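Local coordinates for protein arsenic responsive repressor ArsR (Corynebacterium glutamicum ATCC 13032, PDB 6J0E) that represses transcription and probably leaves its operator DNA when As(III) binds to cysteines at the dimer interface, at residues B[51-63]-B[89-101]. Residues are numbered along the deposited sequence; the frame is centred on the assembly and turned at random.
Sequences AAGGCGPVSVNEL and RVPEGRVVLHRVR. With ARS (arsenic), chain C.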
loop_
_atom_site.group_PDB
_atom_site.type_symbol
_atom_site.label_atom_id
_atom_site.label_comp_id
_atom_site.label_asym_id
_atom_site.label_seq_id
_atom_site.Cartn_x
_atom_site.Cartn_y
_atom_site.Cartn_z
ATOM N N ALA B 51 5.299 14.871 -3.040
ATOM C CA ALA B 51 6.376 13.979 -3.397
ATOM C C ALA B 51 7.074 14.466 -4.712
ATOM O O ALA B 51 8.279 14.412 -4.837
ATOM C CB ALA B 51 5.809 12.551 -3.518
ATOM N N ALA B 52 6.314 14.975 -5.669
ATOM C CA ALA B 52 6.888 15.491 -6.903
ATOM C C ALA B 52 7.839 16.673 -6.618
ATOM O O ALA B 52 8.736 16.953 -7.391
ATOM C CB ALA B 52 5.762 15.830 -7.907
ATOM N N GLY B 53 7.699 17.319 -5.469
ATOM C CA GLY B 53 8.676 18.285 -4.981
ATOM C C GLY B 53 9.789 17.782 -4.082
ATOM O O GLY B 53 10.307 18.506 -3.217
ATOM N N GLY B 54 10.165 16.537 -4.209
ATOM C CA GLY B 54 11.272 16.055 -3.430
ATOM C C GLY B 54 10.917 15.923 -1.951
ATOM O O GLY B 54 11.818 15.713 -1.153
ATOM N N CYS B 55 9.619 16.083 -1.584
ATOM C CA CYS B 55 9.151 15.951 -0.202
ATOM C C CYS B 55 9.557 17.063 0.743
ATOM O O CYS B 55 9.457 16.915 1.970
ATOM C CB CYS B 55 9.552 14.578 0.401
ATOM S SG CYS B 55 8.569 13.172 -0.236
ATOM N N GLY B 56 9.948 18.180 0.194
ATOM C CA GLY B 56 10.124 19.389 1.009
ATOM C C GLY B 56 8.853 19.911 1.581
ATOM O O GLY B 56 7.819 19.642 1.054
ATOM N N PRO B 57 8.953 20.676 2.657
ATOM C CA PRO B 57 7.809 21.321 3.206
ATOM C C PRO B 57 7.262 22.360 2.291
ATOM O O PRO B 57 8.049 23.077 1.704
ATOM C CB PRO B 57 8.383 21.924 4.542
ATOM C CG PRO B 57 9.795 22.092 4.296
ATOM C CD PRO B 57 10.130 20.836 3.574
ATOM N N VAL B 58 5.938 22.419 2.127
ATOM C CA VAL B 58 5.258 23.341 1.209
ATOM C C VAL B 58 4.151 24.065 2.020
ATOM O O VAL B 58 3.521 23.461 2.883
ATOM C CB VAL B 58 4.760 22.492 0.006
ATOM C CG1 VAL B 58 3.880 23.253 -0.947
ATOM C CG2 VAL B 58 5.965 21.915 -0.776
ATOM N N SER B 59 3.906 25.343 1.738
ATOM C CA SER B 59 2.753 26.060 2.282
ATOM C C SER B 59 1.408 25.769 1.591
ATOM O O SER B 59 1.341 25.446 0.428
ATOM C CB SER B 59 2.963 27.568 2.217
ATOM O OG SER B 59 2.944 27.938 0.864
ATOM N N VAL B 60 0.345 25.974 2.327
ATOM C CA VAL B 60 -0.989 25.913 1.696
ATOM C C VAL B 60 -1.105 26.802 0.456
ATOM O O VAL B 60 -1.646 26.354 -0.553
ATOM C CB VAL B 60 -2.071 26.210 2.690
ATOM C CG1 VAL B 60 -3.446 26.048 2.044
ATOM C CG2 VAL B 60 -1.938 25.254 3.835
ATOM N N ASN B 61 -0.595 28.009 0.489
ATOM C CA ASN B 61 -0.629 28.963 -0.670
ATOM C C ASN B 61 0.009 28.379 -1.895
ATOM O O ASN B 61 -0.534 28.488 -2.969
ATOM C CB ASN B 61 0.078 30.269 -0.429
ATOM C CG ASN B 61 -0.833 31.280 0.090
ATOM O OD1 ASN B 61 -1.809 30.927 0.756
ATOM N ND2 ASN B 61 -0.538 32.542 -0.178
ATOM N N GLU B 62 1.122 27.695 -1.711
ATOM C CA GLU B 62 1.805 27.106 -2.838
ATOM C C GLU B 62 0.967 25.930 -3.406
ATOM O O GLU B 62 0.840 25.742 -4.634
ATOM C CB GLU B 62 3.195 26.673 -2.403
ATOM C CG GLU B 62 4.035 26.050 -3.530
ATOM C CD GLU B 62 5.508 25.662 -3.169
ATOM O OE1 GLU B 62 6.051 25.936 -2.064
ATOM O OE2 GLU B 62 6.139 25.009 -4.041
ATOM N N LEU B 63 0.325 25.173 -2.527
ATOM C CA LEU B 63 -0.395 24.010 -3.031
ATOM C C LEU B 63 -1.696 24.498 -3.720
ATOM O O LEU B 63 -2.172 23.869 -4.648
ATOM C CB LEU B 63 -0.834 22.954 -1.888
ATOM C CG LEU B 63 0.308 22.050 -1.410
ATOM C CD1 LEU B 63 -0.197 21.492 -0.057
ATOM C CD2 LEU B 63 0.590 21.056 -2.552
ATOM N N ARG B 89 3.588 19.472 10.553
ATOM C CA ARG B 89 3.748 20.863 10.247
ATOM C C ARG B 89 5.173 21.269 10.691
ATOM O O ARG B 89 5.647 20.881 11.769
ATOM C CB ARG B 89 2.674 21.649 10.964
ATOM C CG ARG B 89 1.252 21.442 10.507
ATOM C CD ARG B 89 0.251 21.566 11.647
ATOM N NE ARG B 89 0.231 22.933 12.208
ATOM C CZ ARG B 89 -0.522 23.959 11.763
ATOM N NH1 ARG B 89 -1.323 23.845 10.728
ATOM N NH2 ARG B 89 -0.414 25.159 12.328
ATOM N N VAL B 90 5.782 22.113 9.910
ATOM C CA VAL B 90 7.119 22.653 10.298
ATOM C C VAL B 90 7.115 24.183 10.006
ATOM O O VAL B 90 6.519 24.646 9.065
ATOM C CB VAL B 90 8.266 21.904 9.650
ATOM C CG1 VAL B 90 8.248 20.415 10.101
ATOM C CG2 VAL B 90 8.179 22.077 8.170
ATOM N N PRO B 91 7.662 24.968 10.902
ATOM C CA PRO B 91 7.531 26.418 10.816
ATOM C C PRO B 91 8.550 26.976 9.918
ATOM O O PRO B 91 9.628 26.433 9.851
ATOM C CB PRO B 91 7.941 26.840 12.252
ATOM C CG PRO B 91 8.818 25.721 12.750
ATOM C CD PRO B 91 8.122 24.550 12.245
ATOM N N GLU B 92 8.231 28.044 9.229
ATOM C CA GLU B 92 9.244 28.838 8.592
ATOM C C GLU B 92 8.995 30.281 9.086
ATOM O O GLU B 92 8.106 30.950 8.598
ATOM C CB GLU B 92 9.190 28.656 7.066
ATOM C CG GLU B 92 10.561 28.889 6.446
ATOM C CD GLU B 92 10.713 28.317 5.055
ATOM O OE1 GLU B 92 11.645 27.493 4.836
ATOM O OE2 GLU B 92 9.911 28.708 4.161
ATOM N N GLY B 93 9.683 30.702 10.171
ATOM C CA GLY B 93 9.287 31.903 10.838
ATOM C C GLY B 93 7.852 31.660 11.360
ATOM O O GLY B 93 7.559 30.553 11.962
ATOM N N ARG B 94 6.936 32.577 11.086
ATOM C CA ARG B 94 5.543 32.394 11.398
ATOM C C ARG B 94 4.727 31.758 10.292
ATOM O O ARG B 94 3.521 31.572 10.484
ATOM C CB ARG B 94 4.883 33.740 11.689
ATOM C CG ARG B 94 5.194 34.132 13.082
ATOM C CD ARG B 94 5.059 35.597 13.258
ATOM N NE ARG B 94 5.445 35.872 14.625
ATOM C CZ ARG B 94 5.438 37.080 15.158
ATOM N NH1 ARG B 94 5.168 38.147 14.419
ATOM N NH2 ARG B 94 5.731 37.243 16.433
ATOM N N VAL B 95 5.323 31.428 9.142
ATOM C CA VAL B 95 4.526 30.719 8.154
ATOM C C VAL B 95 4.525 29.203 8.447
ATOM O O VAL B 95 5.570 28.612 8.747
ATOM C CB VAL B 95 5.088 30.971 6.790
ATOM C CG1 VAL B 95 4.233 30.268 5.775
ATOM C CG2 VAL B 95 5.067 32.480 6.568
ATOM N N VAL B 96 3.359 28.576 8.345
ATOM C CA VAL B 96 3.254 27.106 8.583
ATOM C C VAL B 96 3.436 26.356 7.245
ATOM O O VAL B 96 2.678 26.597 6.308
ATOM C CB VAL B 96 1.888 26.723 9.114
ATOM C CG1 VAL B 96 1.743 25.190 9.163
ATOM C CG2 VAL B 96 1.605 27.289 10.535
ATOM N N LEU B 97 4.444 25.437 7.172
ATOM C CA LEU B 97 4.612 24.538 5.998
ATOM C C LEU B 97 4.145 23.123 6.378
ATOM O O LEU B 97 4.104 22.746 7.543
ATOM C CB LEU B 97 6.001 24.451 5.575
ATOM C CG LEU B 97 6.668 25.835 5.376
ATOM C CD1 LEU B 97 8.116 25.643 5.076
ATOM C CD2 LEU B 97 5.919 26.585 4.346
ATOM N N HIS B 98 3.784 22.324 5.357
ATOM C CA HIS B 98 3.451 20.913 5.604
ATOM C C HIS B 98 4.421 20.015 4.920
ATOM O O HIS B 98 4.819 20.285 3.795
ATOM C CB HIS B 98 2.073 20.728 5.018
ATOM C CG HIS B 98 1.022 21.098 5.973
ATOM N ND1 HIS B 98 0.544 22.338 6.054
ATOM C CD2 HIS B 98 0.363 20.372 6.918
ATOM C CE1 HIS B 98 -0.378 22.420 6.990
ATOM N NE2 HIS B 98 -0.576 21.208 7.482
ATOM N N ARG B 99 4.868 18.952 5.609
ATOM C CA ARG B 99 5.774 18.026 4.969
ATOM C C ARG B 99 5.292 16.593 5.225
ATOM O O ARG B 99 4.846 16.201 6.322
ATOM C CB ARG B 99 7.206 18.145 5.426
ATOM C CG ARG B 99 7.285 18.205 6.895
ATOM C CD ARG B 99 8.678 17.679 7.401
ATOM N NE ARG B 99 8.501 17.541 8.837
ATOM C CZ ARG B 99 9.456 17.414 9.738
ATOM N NH1 ARG B 99 10.719 17.381 9.381
ATOM N NH2 ARG B 99 9.101 17.354 11.005
ATOM N N VAL B 100 5.439 15.829 4.193
ATOM C CA VAL B 100 5.161 14.419 4.294
ATOM C C VAL B 100 6.094 13.725 5.308
ATOM O O VAL B 100 7.288 14.005 5.484
ATOM C CB VAL B 100 5.170 13.762 2.941
ATOM C CG1 VAL B 100 6.532 13.573 2.456
ATOM C CG2 VAL B 100 4.430 12.427 3.078
ATOM N N ARG B 101 5.500 12.850 6.055
ATOM C CA ARG B 101 6.222 11.938 6.961
ATOM C C ARG B 101 6.307 10.524 6.274
ATOM O O ARG B 101 5.327 9.888 5.944
ATOM C CB ARG B 101 5.474 11.886 8.281
ATOM C CG ARG B 101 5.470 13.162 9.148
ATOM C CD ARG B 101 6.830 13.667 9.608
ATOM N NE ARG B 101 7.502 12.728 10.525
ATOM C CZ ARG B 101 8.180 13.032 11.622
ATOM N NH1 ARG B 101 8.161 14.275 12.058
ATOM N NH2 ARG B 101 8.798 12.055 12.323
HETATM AS AS ARS C . 10.002 12.558 -1.933
HETATM O O HOH W 1 1.247 24.249 4.753
#
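Val58 and His98 grip each other through two backbone hydrogen bonds, forming an antiparallel hydrogen-bonded pair: Val58 N to His98 O at 2.9 Å and the straighter His98 N to Val58 O at 2.7 Å (173° at the hydrogen). A water donates to Val58 O and to Val96 O, joining the backbones of both strands; its 2.4 Å approach to His98 ND1 is too short to be trusted in detail. Val58 O thus takes two hydrogen bonds. His98 O is also approached by Pro57 CA, a CA-H...O contact of 3.2 Å. Just beyond the pair, Ser59 OG caps helix 60-67 by accepting from Glu62 N.

On the side of the sheet bearing Leu97, Pro57 CB lies 3.6 Å from Leu97 CB and equally near Val90 CG2, with the proline crossing Val90 at about a right angle. Leu97 CD1 covers the Pro57 ring while CD2 reaches Ser59 N at 3.5 Å. The guanidinium of Arg99 turns away to a salt bridge with Asp88. Near the arsenic, Cys55 SG packs against Val100 CG1 at 3.4 Å, and Cys15 of the second subunit touches Cys55.

Segment 53-59 leads from the arsenic site to the edge of the beta-wing of the winged helix-turn-helix fold. Two backbone bonds and a water fix that edge at one point, whereas the flanking contacts, from Leu97 and Pro57 to the Cys55 sulfur, are largely apolar packing.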